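Local coordinates for YlqD protein (PDB 4DCI), which is of unknown function but folds into a small beta sheet that carries a long antiparallel helical hairpin and assembles with three further copies, at residues T54-V59 with E73-I78; Q43-L48 with G84-L89; N36-A41 with E91-L96; K13-V18 with Q114-S119; T23-E28 with V139-I144. One frame throughout, in Å; residues are numbered along the deposited sequence.

Overall arrangement
Contacts 1, 2 and 3 are successive rungs of one helical hairpin, in which helix 24-60 runs against helix 69-104; along the chain each is enclosed by the next. Their centres are about 17 Å apart between contacts 1 and 2 and about 11 Å between contacts 2 and 3, where Leu45 meets Lys93. Contact 4 pairs the strands just before and just after the hairpin, its centre about 45 Å from that of contact 1; the side chain of Glu118 there is about 3 Å from a sulfate ion, probably from the crystallisation liquor. Contact 5 joins the start of helix 24-60 to the same sheet; its centre is about 18 Å from that of contact 4, and Val18 packs on Val139 between them.

Contact 1: T54-V59 with E73-I78; sequences TVVDQV and EQVANI
Val56 and Ile78 pack most closely here, their side chains sliding past each other in opposite directions with CG2 of Val56 3.6 Å from CG2 of Ile78. The other branch of the isoleucine ends at Val55, where CD1 of Ile78 lies 3.9 Å from CG1 of Val55. Contact loosens around Val75, whose CG2 stays 4.2 Å from CG1 of Val56. Such apolar layers between antiparallel helices belong to a helical hairpin of the coiled-coil kind, as predicted for this region; the segments run at 172°, their axes 10.0 Å apart. On the flank that faces the third subunit, where Gln74 is partly exposed, a polar group takes over: the extended chain of Gln74 lays its amide across Val59, with OE1 3.7 Å from CG1 of Val59. Weak hydrogen bonds link Gln74 NE2 to Arg70 and Gln62. An alanine in place of Gln74 would probably thin the cover over the Val59 methyls and leave Gln62 without its weak amide partner. Gln80 of the third subunit also packs on Val55 and Val59.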
# COMPACT_ATOMS: atom_id res chain seq x y z
N THR B 54 -17.18 -10.82 -23.14
CA THR B 54 -16.94 -12.24 -22.90
C THR B 54 -17.47 -12.70 -21.53
O THR B 54 -18.13 -13.73 -21.45
CB THR B 54 -15.44 -12.58 -23.02
OG1 THR B 54 -14.92 -12.00 -24.23
CG2 THR B 54 -15.23 -14.09 -23.07
N VAL B 55 -17.18 -11.92 -20.49
CA VAL B 55 -17.65 -12.21 -19.13
C VAL B 55 -19.18 -12.21 -19.05
O VAL B 55 -19.77 -13.03 -18.34
CB VAL B 55 -17.06 -11.23 -18.09
CG1 VAL B 55 -17.72 -11.38 -16.73
CG2 VAL B 55 -15.56 -11.44 -17.95
N VAL B 56 -19.81 -11.30 -19.79
CA VAL B 56 -21.27 -11.26 -19.90
C VAL B 56 -21.82 -12.53 -20.57
O VAL B 56 -22.85 -13.05 -20.15
CB VAL B 56 -21.76 -9.96 -20.60
CG1 VAL B 56 -23.22 -10.05 -21.02
CG2 VAL B 56 -21.56 -8.76 -19.69
N ASP B 57 -21.11 -13.04 -21.57
CA ASP B 57 -21.54 -14.26 -22.26
C ASP B 57 -21.50 -15.52 -21.39
O ASP B 57 -22.34 -16.41 -21.55
CB ASP B 57 -20.73 -14.48 -23.54
CG ASP B 57 -21.08 -13.49 -24.63
OD1 ASP B 57 -21.57 -12.38 -24.31
OD2 ASP B 57 -20.87 -13.81 -25.81
N GLN B 58 -20.53 -15.57 -20.47
CA GLN B 58 -20.40 -16.68 -19.52
C GLN B 58 -21.59 -16.73 -18.57
O GLN B 58 -22.19 -17.78 -18.37
CB GLN B 58 -19.11 -16.55 -18.70
CG GLN B 58 -17.82 -16.72 -19.48
CD GLN B 58 -16.59 -16.57 -18.60
OE1 GLN B 58 -16.31 -17.42 -17.76
NE2 GLN B 58 -15.86 -15.48 -18.79
N VAL B 59 -21.90 -15.57 -17.99
CA VAL B 59 -22.97 -15.42 -17.00
C VAL B 59 -24.34 -15.79 -17.57
O VAL B 59 -25.17 -16.38 -16.88
CB VAL B 59 -22.96 -13.99 -16.39
CG1 VAL B 59 -24.24 -13.70 -15.62
CG2 VAL B 59 -21.75 -13.81 -15.49
N GLU B 73 -29.03 -8.98 -12.99
CA GLU B 73 -28.38 -8.07 -12.05
C GLU B 73 -26.85 -8.15 -12.17
O GLU B 73 -26.17 -7.12 -12.10
CB GLU B 73 -28.87 -8.32 -10.60
CG GLU B 73 -27.90 -9.03 -9.67
CD GLU B 73 -27.46 -8.18 -8.49
OE1 GLU B 73 -28.27 -7.96 -7.57
OE2 GLU B 73 -26.29 -7.73 -8.47
N GLN B 74 -26.33 -9.36 -12.37
CA GLN B 74 -24.90 -9.55 -12.55
C GLN B 74 -24.44 -8.77 -13.78
O GLN B 74 -23.47 -8.02 -13.72
CB GLN B 74 -24.55 -11.02 -12.72
CG GLN B 74 -24.83 -11.91 -11.53
CD GLN B 74 -24.54 -13.36 -11.84
OE1 GLN B 74 -23.38 -13.75 -11.99
NE2 GLN B 74 -25.59 -14.17 -11.95
N VAL B 75 -25.15 -8.96 -14.89
CA VAL B 75 -24.88 -8.24 -16.13
C VAL B 75 -24.84 -6.73 -15.86
O VAL B 75 -23.84 -6.06 -16.16
CB VAL B 75 -25.90 -8.61 -17.23
CG1 VAL B 75 -25.73 -7.73 -18.46
CG2 VAL B 75 -25.76 -10.07 -17.63
N ALA B 76 -25.90 -6.21 -15.25
CA ALA B 76 -25.95 -4.79 -14.89
C ALA B 76 -24.71 -4.37 -14.11
O ALA B 76 -24.14 -3.33 -14.40
CB ALA B 76 -27.22 -4.46 -14.11
N ASN B 77 -24.30 -5.20 -13.15
CA ASN B 77 -23.07 -4.96 -12.39
C ASN B 77 -21.81 -4.97 -13.27
O ASN B 77 -20.96 -4.08 -13.14
CB ASN B 77 -22.91 -5.98 -11.26
CG ASN B 77 -23.86 -5.72 -10.11
OD1 ASN B 77 -24.07 -4.58 -9.70
ND2 ASN B 77 -24.43 -6.78 -9.58
N ILE B 78 -21.70 -5.97 -14.14
CA ILE B 78 -20.60 -6.03 -15.11
C ILE B 78 -20.53 -4.70 -15.86
O ILE B 78 -19.53 -3.99 -15.81
CB ILE B 78 -20.78 -7.18 -16.14
CG1 ILE B 78 -20.93 -8.55 -15.46
CG2 ILE B 78 -19.63 -7.18 -17.15
CD1 ILE B 78 -19.81 -8.94 -14.52

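Contact 2: Q43-L48 with G84-L89; sequences QQLAQL and GKRSEL
Leu45, Leu48 and Leu89 form the apolar seam of this rung of the antiparallel helical hairpin, and the long chains of Lys85 and Arg86 border it. The two leucines of segment 43-48 reach the partner helix through different conformations. Leu45 has CG anti to its carbonyl carbon (chi1 -79°), whereas Leu48 has CG anti to its backbone N (chi1 177°). CD2 of Leu45 lies 3.7 Å from CB of Leu89, the two side chains sliding past each other in opposite directions. The same methyl sits over one face of the Arg86 guanidinium, offset toward its rim, with NH1 of Arg86 3.8 Å from CD2 of Leu45. Arg86 is extended through CD and then bends, since chi3 of -75° swings NE out of line. Its charged end also takes part in long, weak ion pairs with Glu49 and Glu90. An alanine in place of Arg86 would probably strip the flat cover from Leu45 CD2 and leave Glu49 without this distant positive partner, while Glu90 would keep Lys93. Leu48 divides its methyls: CD1 lies 3.8 Å from CD of Lys85, whereas CD2 rests against the backbone of Arg86. Gln44 crosses Leu89 at about a right angle, with OE1 of Gln44 3.8 Å from CD2 of Leu89.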
# COMPACT_ATOMS: atom_id res chain seq x y z
N GLN B 43 -5.48 1.23 -26.07
CA GLN B 43 -5.38 -0.22 -26.15
C GLN B 43 -6.11 -0.89 -25.00
O GLN B 43 -6.83 -1.86 -25.20
CB GLN B 43 -3.92 -0.66 -26.17
CG GLN B 43 -3.73 -2.06 -26.74
CD GLN B 43 -2.29 -2.53 -26.65
OE1 GLN B 43 -1.36 -1.73 -26.49
NE2 GLN B 43 -2.09 -3.84 -26.74
N GLN B 44 -5.93 -0.35 -23.80
CA GLN B 44 -6.64 -0.90 -22.64
C GLN B 44 -8.15 -0.80 -22.80
O GLN B 44 -8.86 -1.79 -22.57
CB GLN B 44 -6.18 -0.22 -21.36
CG GLN B 44 -4.95 -0.87 -20.77
CD GLN B 44 -4.51 -0.17 -19.51
OE1 GLN B 44 -4.07 0.97 -19.54
NE2 GLN B 44 -4.63 -0.86 -18.38
N LEU B 45 -8.63 0.37 -23.21
CA LEU B 45 -10.06 0.58 -23.47
C LEU B 45 -10.62 -0.46 -24.41
O LEU B 45 -11.72 -0.95 -24.20
CB LEU B 45 -10.30 1.96 -24.06
CG LEU B 45 -10.31 3.13 -23.09
CD1 LEU B 45 -10.26 4.42 -23.88
CD2 LEU B 45 -11.54 3.08 -22.20
N ALA B 46 -9.86 -0.78 -25.45
CA ALA B 46 -10.27 -1.81 -26.40
C ALA B 46 -10.29 -3.20 -25.76
O ALA B 46 -11.13 -4.03 -26.12
CB ALA B 46 -9.37 -1.80 -27.62
N GLN B 47 -9.38 -3.46 -24.84
CA GLN B 47 -9.31 -4.76 -24.19
C GLN B 47 -10.41 -4.87 -23.14
O GLN B 47 -11.03 -5.92 -23.01
CB GLN B 47 -7.92 -5.01 -23.60
CG GLN B 47 -6.95 -5.60 -24.61
CD GLN B 47 -5.50 -5.24 -24.33
OE1 GLN B 47 -5.05 -5.25 -23.18
NE2 GLN B 47 -4.76 -4.92 -25.39
N LEU B 48 -10.66 -3.78 -22.43
CA LEU B 48 -11.74 -3.70 -21.46
C LEU B 48 -13.11 -4.05 -22.06
O LEU B 48 -13.91 -4.74 -21.43
CB LEU B 48 -11.79 -2.30 -20.83
CG LEU B 48 -12.91 -2.00 -19.83
CD1 LEU B 48 -12.75 -2.85 -18.58
CD2 LEU B 48 -12.93 -0.53 -19.46
N GLY B 84 -17.86 2.52 -15.69
CA GLY B 84 -17.11 3.35 -14.75
C GLY B 84 -15.61 3.26 -14.94
O GLY B 84 -14.88 4.23 -14.69
N LYS B 85 -15.14 2.09 -15.37
CA LYS B 85 -13.73 1.84 -15.64
C LYS B 85 -13.31 2.53 -16.94
O LYS B 85 -12.31 3.25 -16.98
CB LYS B 85 -13.46 0.34 -15.72
CG LYS B 85 -12.05 -0.07 -15.34
CD LYS B 85 -11.96 -1.57 -15.09
CE LYS B 85 -12.56 -1.97 -13.74
NZ LYS B 85 -12.87 -3.42 -13.70
N ARG B 86 -14.10 2.30 -17.99
CA ARG B 86 -13.95 3.01 -19.25
C ARG B 86 -13.87 4.51 -18.97
O ARG B 86 -12.85 5.14 -19.26
CB ARG B 86 -15.10 2.68 -20.20
CG ARG B 86 -15.25 3.62 -21.38
CD ARG B 86 -16.32 3.13 -22.36
NE ARG B 86 -15.87 1.99 -23.16
CZ ARG B 86 -15.02 2.06 -24.19
NH1 ARG B 86 -14.48 3.23 -24.56
NH2 ARG B 86 -14.69 0.96 -24.85
N SER B 87 -14.91 5.05 -18.35
CA SER B 87 -14.97 6.47 -17.99
C SER B 87 -13.66 7.04 -17.41
O SER B 87 -13.30 8.19 -17.65
CB SER B 87 -16.11 6.71 -17.00
OG SER B 87 -16.07 8.02 -16.49
N GLU B 88 -12.97 6.20 -16.64
CA GLU B 88 -11.76 6.58 -15.95
C GLU B 88 -10.57 6.66 -16.91
O GLU B 88 -9.85 7.66 -16.93
CB GLU B 88 -11.49 5.56 -14.86
CG GLU B 88 -10.39 5.91 -13.87
CD GLU B 88 -10.29 4.87 -12.77
OE1 GLU B 88 -10.57 3.68 -13.04
OE2 GLU B 88 -9.94 5.25 -11.63
N LEU B 89 -10.38 5.60 -17.69
CA LEU B 89 -9.33 5.57 -18.70
C LEU B 89 -9.55 6.70 -19.70
O LEU B 89 -8.61 7.41 -20.07
CB LEU B 89 -9.30 4.22 -19.42
CG LEU B 89 -8.67 3.05 -18.66
CD1 LEU B 89 -9.18 1.72 -19.18
CD2 LEU B 89 -7.16 3.09 -18.73

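Contact 3: N36-A41 with E91-L96; sequences NGIANA and EQKRNL
Ala41 and Lys93 meet through carbon alone, CB of the alanine lying 4.0 Å from CG of the lysine. This belongs to the apolar part of the contact, to which the aliphatic stem of Lys93 contributes. The same CG of Lys93 also lies 4.4 Å from CG2 of Ile38, a looser approach. Ile38 and Leu96 slide past each other in opposite directions, and CG1 of Ile38 comes within 4.2 Å of CB of Leu96; the closer approach modelled for the isoleucine CD1 is doubtful. A second kind of contact is side chain against backbone. Gly37 has no side chain, and CD1 of Leu96 lies against its main chain, next to the carbonyl carbon of Gly37 and the amide of Ile38.

The polar part belongs to the end of Lys93. Its chain bends at chi3 (90°), which carries CE to one side, and NZ forms salt bridges with Glu90 on its own helix and Asp42 on the other, so a charged link across the pair flanks the apolar one. With axes 9.2 Å apart and an angle of 159° between their directions, the segments fit an antiparallel two-helix hairpin, consistent with the coiled coil predicted for this region.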
# COMPACT_ATOMS: atom_id res chain seq x y z
N ASN B 36 2.89 7.30 -26.17
CA ASN B 36 2.73 5.92 -25.70
C ASN B 36 1.64 5.78 -24.64
O ASN B 36 0.93 4.78 -24.62
CB ASN B 36 4.05 5.36 -25.16
CG ASN B 36 5.07 5.13 -26.26
OD1 ASN B 36 4.75 5.09 -27.46
ND2 ASN B 36 6.33 4.97 -25.86
N GLY B 37 1.52 6.79 -23.78
CA GLY B 37 0.44 6.84 -22.80
C GLY B 37 -0.92 6.86 -23.47
O GLY B 37 -1.80 6.06 -23.12
N ILE B 38 -1.10 7.77 -24.44
CA ILE B 38 -2.31 7.84 -25.25
C ILE B 38 -2.59 6.46 -25.83
O ILE B 38 -3.67 5.90 -25.63
CB ILE B 38 -2.19 8.84 -26.44
CG1 ILE B 38 -1.65 10.20 -26.00
CG2 ILE B 38 -3.52 8.98 -27.17
CD1 ILE B 38 -2.64 11.06 -25.26
N ALA B 39 -1.61 5.90 -26.53
CA ALA B 39 -1.77 4.62 -27.22
C ALA B 39 -2.07 3.48 -26.25
O ALA B 39 -2.97 2.68 -26.49
CB ALA B 39 -0.53 4.31 -28.05
N ASN B 40 -1.34 3.44 -25.15
CA ASN B 40 -1.54 2.43 -24.13
C ASN B 40 -2.95 2.47 -23.54
O ASN B 40 -3.56 1.43 -23.28
CB ASN B 40 -0.50 2.59 -23.03
CG ASN B 40 -0.46 1.41 -22.10
OD1 ASN B 40 -0.32 0.27 -22.54
ND2 ASN B 40 -0.58 1.67 -20.81
N ALA B 41 -3.45 3.69 -23.32
CA ALA B 41 -4.81 3.90 -22.83
C ALA B 41 -5.81 3.35 -23.83
O ALA B 41 -6.60 2.46 -23.50
CB ALA B 41 -5.06 5.37 -22.58
N GLU B 91 -10.64 9.45 -19.14
CA GLU B 91 -10.18 10.71 -18.56
C GLU B 91 -8.66 10.85 -18.49
O GLU B 91 -8.14 11.96 -18.61
CB GLU B 91 -10.79 10.96 -17.19
CG GLU B 91 -10.92 12.44 -16.90
CD GLU B 91 -10.84 12.77 -15.43
OE1 GLU B 91 -11.50 12.08 -14.61
OE2 GLU B 91 -10.11 13.73 -15.09
N GLN B 92 -7.96 9.75 -18.26
CA GLN B 92 -6.50 9.78 -18.30
C GLN B 92 -6.08 10.26 -19.68
O GLN B 92 -5.31 11.21 -19.82
CB GLN B 92 -5.91 8.40 -17.99
CG GLN B 92 -6.22 7.89 -16.58
CD GLN B 92 -5.73 6.47 -16.30
OE1 GLN B 92 -4.70 6.03 -16.83
NE2 GLN B 92 -6.45 5.74 -15.45
N LYS B 93 -6.66 9.63 -20.70
CA LYS B 93 -6.41 9.91 -22.11
C LYS B 93 -6.64 11.38 -22.43
O LYS B 93 -5.85 12.00 -23.14
CB LYS B 93 -7.33 9.05 -22.96
CG LYS B 93 -6.77 8.60 -24.29
CD LYS B 93 -7.75 7.68 -25.01
CE LYS B 93 -8.71 8.46 -25.89
NZ LYS B 93 -9.71 7.56 -26.52
N ARG B 94 -7.74 11.92 -21.89
CA ARG B 94 -8.05 13.34 -21.99
C ARG B 94 -6.87 14.20 -21.51
O ARG B 94 -6.43 15.11 -22.23
CB ARG B 94 -9.31 13.65 -21.18
CG ARG B 94 -10.12 14.86 -21.62
CD ARG B 94 -11.24 15.20 -20.64
NE ARG B 94 -11.74 14.06 -19.84
CZ ARG B 94 -12.52 13.07 -20.29
NH1 ARG B 94 -12.91 13.03 -21.56
NH2 ARG B 94 -12.90 12.10 -19.47
N ASN B 95 -6.36 13.91 -20.31
CA ASN B 95 -5.23 14.65 -19.72
C ASN B 95 -4.01 14.56 -20.57
O ASN B 95 -3.30 15.55 -20.78
CB ASN B 95 -4.87 14.11 -18.34
CG ASN B 95 -5.92 14.40 -17.30
OD1 ASN B 95 -6.73 15.32 -17.46
ND2 ASN B 95 -5.93 13.63 -16.22
N LEU B 96 -3.74 13.35 -21.05
CA LEU B 96 -2.58 13.11 -21.88
C LEU B 96 -2.66 13.92 -23.18
O LEU B 96 -1.67 14.52 -23.60
CB LEU B 96 -2.43 11.62 -22.17
CG LEU B 96 -1.88 10.73 -21.06
CD1 LEU B 96 -2.05 9.28 -21.48
CD2 LEU B 96 -0.42 11.03 -20.76

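Contact 4: K13-V18 with Q114-S119; sequences KRPITV and QGQLES
Arg14 presents the edge of its guanidinium to Ser119: OG lies in the plane of the group, 3.5 Å from NE of Arg14 in a weak but nearly straight hydrogen bond (165°). NH1 of Arg14 bonds to the carbonyl of Lys132. The other flat group, the amide of Gln116, lies on the opposite face of the sheet. Its OE1 nears CB of Pro15 at 3.6 Å, while its NE2 gives a weak bond to OG1 of Thr17 at 3.3 Å; a bend at chi2 (-94°) turns CD toward the neighbouring strand.

Between these two faces runs an antiparallel ladder. Arg14 with Ser119 and Ile16 with Leu117 are hydrogen-bonded pairs, the latter with Ile16 N to Leu117 O and Leu117 N to Ile16 O both at 2.7 Å, whereas Pro15 with Glu118 and Thr17 with Gln116 are non-hydrogen-bonded ones. On the face of Ile16 and Leu117, CD1 of Leu117 packs 3.7 Å from CG2 of Val18. Ser119 OG also bonds to Thr11 O of the third subunit, where the sheet runs on. With weak side-chain bonds, and with Lys13 NZ 4.1 Å from Glu118 OE1, beyond a salt bridge, cohesion between these strands rests mainly on their backbones.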
# COMPACT_ATOMS: atom_id res chain seq x y z
N LYS B 13 12.33 15.35 5.88
CA LYS B 13 12.24 14.96 4.49
C LYS B 13 11.35 15.94 3.71
O LYS B 13 10.29 16.33 4.19
CB LYS B 13 11.68 13.55 4.44
CG LYS B 13 11.11 13.14 3.10
CD LYS B 13 10.22 11.93 3.25
CE LYS B 13 9.36 11.71 2.03
NZ LYS B 13 8.49 10.53 2.29
N ARG B 14 11.78 16.34 2.52
CA ARG B 14 11.06 17.33 1.71
C ARG B 14 11.18 17.03 0.22
O ARG B 14 12.21 16.53 -0.23
CB ARG B 14 11.66 18.72 1.93
CG ARG B 14 12.98 18.83 1.18
CD ARG B 14 13.46 20.23 0.95
NE ARG B 14 14.88 20.17 0.66
CZ ARG B 14 15.68 21.23 0.65
NH1 ARG B 14 15.21 22.44 0.90
NH2 ARG B 14 16.96 21.06 0.38
N PRO B 15 10.17 17.41 -0.57
CA PRO B 15 10.25 17.18 -2.00
C PRO B 15 11.11 18.25 -2.70
O PRO B 15 11.21 19.38 -2.21
CB PRO B 15 8.80 17.32 -2.42
CG PRO B 15 8.26 18.37 -1.51
CD PRO B 15 8.99 18.22 -0.21
N ILE B 16 11.73 17.88 -3.81
CA ILE B 16 12.41 18.84 -4.68
C ILE B 16 11.70 18.85 -6.03
O ILE B 16 11.32 17.80 -6.55
CB ILE B 16 13.91 18.49 -4.88
CG1 ILE B 16 14.68 18.61 -3.57
CG2 ILE B 16 14.58 19.38 -5.91
CD1 ILE B 16 14.45 19.90 -2.80
N THR B 17 11.49 20.04 -6.58
CA THR B 17 10.84 20.15 -7.87
C THR B 17 11.89 20.17 -8.97
O THR B 17 12.89 20.89 -8.88
CB THR B 17 9.96 21.40 -7.94
OG1 THR B 17 8.92 21.28 -6.97
CG2 THR B 17 9.35 21.58 -9.32
N VAL B 18 11.68 19.37 -10.00
CA VAL B 18 12.56 19.38 -11.16
C VAL B 18 11.88 20.17 -12.27
O VAL B 18 10.77 19.84 -12.68
CB VAL B 18 12.88 17.95 -11.65
CG1 VAL B 18 14.09 17.95 -12.56
CG2 VAL B 18 13.13 17.03 -10.46
N GLN B 114 8.52 19.36 -14.26
CA GLN B 114 8.82 17.99 -14.68
C GLN B 114 9.04 17.11 -13.45
O GLN B 114 10.14 16.59 -13.24
CB GLN B 114 10.06 17.96 -15.58
CG GLN B 114 10.20 16.71 -16.45
CD GLN B 114 11.65 16.23 -16.60
OE1 GLN B 114 12.54 16.98 -17.01
NE2 GLN B 114 11.89 14.96 -16.28
N GLY B 115 8.01 16.98 -12.63
CA GLY B 115 8.05 16.05 -11.49
C GLY B 115 8.87 16.46 -10.28
O GLY B 115 9.39 17.58 -10.21
N GLN B 116 8.98 15.52 -9.33
CA GLN B 116 9.53 15.75 -7.99
C GLN B 116 10.57 14.71 -7.61
O GLN B 116 10.52 13.58 -8.09
CB GLN B 116 8.41 15.65 -6.97
CG GLN B 116 7.14 16.38 -7.34
CD GLN B 116 7.10 17.77 -6.77
OE1 GLN B 116 7.26 17.95 -5.57
NE2 GLN B 116 6.88 18.76 -7.63
N LEU B 117 11.49 15.07 -6.73
CA LEU B 117 12.43 14.11 -6.15
C LEU B 117 12.41 14.19 -4.65
O LEU B 117 12.35 15.28 -4.09
CB LEU B 117 13.83 14.40 -6.63
CG LEU B 117 14.07 14.16 -8.11
CD1 LEU B 117 15.35 14.84 -8.53
CD2 LEU B 117 14.13 12.66 -8.39
N GLU B 118 12.48 13.03 -3.98
CA GLU B 118 12.57 13.05 -2.53
C GLU B 118 13.93 13.63 -2.14
O GLU B 118 14.96 13.25 -2.71
CB GLU B 118 12.38 11.68 -1.88
CG GLU B 118 12.38 11.81 -0.36
CD GLU B 118 12.52 10.50 0.42
OE1 GLU B 118 11.81 9.53 0.09
OE2 GLU B 118 13.33 10.46 1.39
N SER B 119 13.90 14.55 -1.18
CA SER B 119 15.08 15.18 -0.63
C SER B 119 14.96 15.28 0.88
O SER B 119 13.99 14.80 1.47
CB SER B 119 15.24 16.58 -1.22
OG SER B 119 16.33 17.26 -0.63

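Contact 5: T23-E28 with V139-I144; sequences TPTWKE and VRDGVI
Thr23 meets Asp141 tip to tip, its chi1 of 70° setting OG1 between its own backbone N and carbonyl carbon. Asp141 has CG anti to its carbonyl carbon, beside its backbone N. Two familiar motifs come together here: Thr23 is the N-cap of helix 24-60, and Asp141 stands in the type I' beta turn from Arg140 to Val143, which joins strands 136-140 and 143-148 in a hairpin. One hydroxyl serves both. OG1 of Thr23 accepts from N of Trp26 at 2.9 Å, an ordinary capping bond with an angle of 148°, and donates to OD1 of Asp141 at 2.6 Å. The carboxylate is met on its syn side, 28° out of its plane. A negative charge at the start of a helix is likely to be favoured by the N-terminal end of the helix dipole.

Looser contacts surround the bond. CB of Thr25 lies 3.6 Å from OD1 of Asp141, brushing the same oxygen from the first turn of the helix. The methyl of Thr23 sits over one face of the Arg140 guanidinium, whose strongest polar partner is Asp109 through a salt bridge at NH1. Nearer the root of that extended side chain, CG2 of Thr23 lies 3.9 Å from CG of Arg140.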
# COMPACT_ATOMS: atom_id res chain seq x y z
N THR B 23 14.56 21.91 -24.62
CA THR B 23 15.54 21.62 -25.66
C THR B 23 14.87 20.70 -26.65
O THR B 23 13.86 20.07 -26.33
CB THR B 23 16.78 20.88 -25.13
OG1 THR B 23 16.42 19.54 -24.75
CG2 THR B 23 17.40 21.60 -23.94
N PRO B 24 15.43 20.58 -27.87
CA PRO B 24 14.84 19.66 -28.83
C PRO B 24 14.90 18.22 -28.34
O PRO B 24 13.91 17.50 -28.43
CB PRO B 24 15.71 19.86 -30.08
CG PRO B 24 16.37 21.18 -29.89
CD PRO B 24 16.62 21.26 -28.42
N THR B 25 16.04 17.80 -27.79
CA THR B 25 16.16 16.45 -27.24
C THR B 25 15.03 16.21 -26.26
O THR B 25 14.42 15.15 -26.25
CB THR B 25 17.50 16.23 -26.52
OG1 THR B 25 18.56 16.17 -27.48
CG2 THR B 25 17.49 14.93 -25.72
N TRP B 26 14.74 17.22 -25.45
CA TRP B 26 13.74 17.08 -24.41
C TRP B 26 12.36 16.93 -24.96
O TRP B 26 11.60 16.08 -24.49
CB TRP B 26 13.82 18.24 -23.43
CG TRP B 26 12.83 18.11 -22.31
CD1 TRP B 26 13.00 17.45 -21.10
CD2 TRP B 26 11.47 18.65 -22.26
NE1 TRP B 26 11.87 17.54 -20.33
CE2 TRP B 26 10.91 18.25 -20.97
CE3 TRP B 26 10.68 19.39 -23.13
CZ2 TRP B 26 9.63 18.59 -20.58
CZ3 TRP B 26 9.38 19.74 -22.73
CH2 TRP B 26 8.87 19.34 -21.49
N LYS B 27 12.02 17.75 -25.95
CA LYS B 27 10.70 17.72 -26.58
C LYS B 27 10.35 16.34 -27.17
O LYS B 27 9.25 15.84 -26.95
CB LYS B 27 10.56 18.83 -27.62
CG LYS B 27 9.16 18.96 -28.20
CD LYS B 27 9.14 19.63 -29.57
CE LYS B 27 9.10 21.15 -29.46
NZ LYS B 27 7.92 21.64 -28.68
N GLU B 28 11.29 15.74 -27.90
CA GLU B 28 11.09 14.40 -28.47
C GLU B 28 10.72 13.43 -27.36
O GLU B 28 9.65 12.82 -27.39
CB GLU B 28 12.35 13.88 -29.16
CG GLU B 28 12.68 14.53 -30.49
CD GLU B 28 14.17 14.51 -30.78
OE1 GLU B 28 14.59 15.13 -31.79
OE2 GLU B 28 14.93 13.89 -30.01
N VAL B 139 16.98 21.80 -14.92
CA VAL B 139 17.77 20.86 -15.73
C VAL B 139 17.73 21.23 -17.21
O VAL B 139 16.67 21.57 -17.76
CB VAL B 139 17.28 19.40 -15.54
CG1 VAL B 139 17.90 18.50 -16.60
CG2 VAL B 139 17.63 18.89 -14.16
N ARG B 140 18.89 21.15 -17.85
CA ARG B 140 19.01 21.32 -19.29
C ARG B 140 19.75 20.11 -19.84
O ARG B 140 20.93 19.90 -19.53
CB ARG B 140 19.77 22.60 -19.61
CG ARG B 140 19.64 23.05 -21.04
CD ARG B 140 20.65 24.14 -21.36
NE ARG B 140 20.93 24.15 -22.79
CZ ARG B 140 20.27 24.88 -23.68
NH1 ARG B 140 19.28 25.68 -23.28
NH2 ARG B 140 20.59 24.80 -24.96
N ASP B 141 19.04 19.31 -20.62
CA ASP B 141 19.59 18.06 -21.17
C ASP B 141 20.36 17.28 -20.12
O ASP B 141 21.49 16.87 -20.35
CB ASP B 141 20.48 18.34 -22.39
CG ASP B 141 19.68 18.67 -23.63
OD1 ASP B 141 18.48 18.31 -23.70
OD2 ASP B 141 20.26 19.29 -24.55
N GLY B 142 19.74 17.09 -18.96
CA GLY B 142 20.34 16.30 -17.89
C GLY B 142 21.32 17.03 -16.98
O GLY B 142 21.79 16.44 -16.00
N VAL B 143 21.61 18.29 -17.27
CA VAL B 143 22.62 19.02 -16.48
C VAL B 143 22.00 20.09 -15.59
O VAL B 143 21.17 20.86 -16.05
CB VAL B 143 23.69 19.66 -17.38
CG1 VAL B 143 24.73 20.36 -16.53
CG2 VAL B 143 24.34 18.60 -18.26
N ILE B 144 22.43 20.14 -14.33
CA ILE B 144 21.88 21.13 -13.40
C ILE B 144 22.29 22.56 -13.74
O ILE B 144 23.41 23.00 -13.45
CB ILE B 144 22.22 20.86 -11.92
CG1 ILE B 144 22.07 19.38 -11.56
CG2 ILE B 144 21.40 21.81 -11.04
CD1 ILE B 144 20.71 18.96 -11.06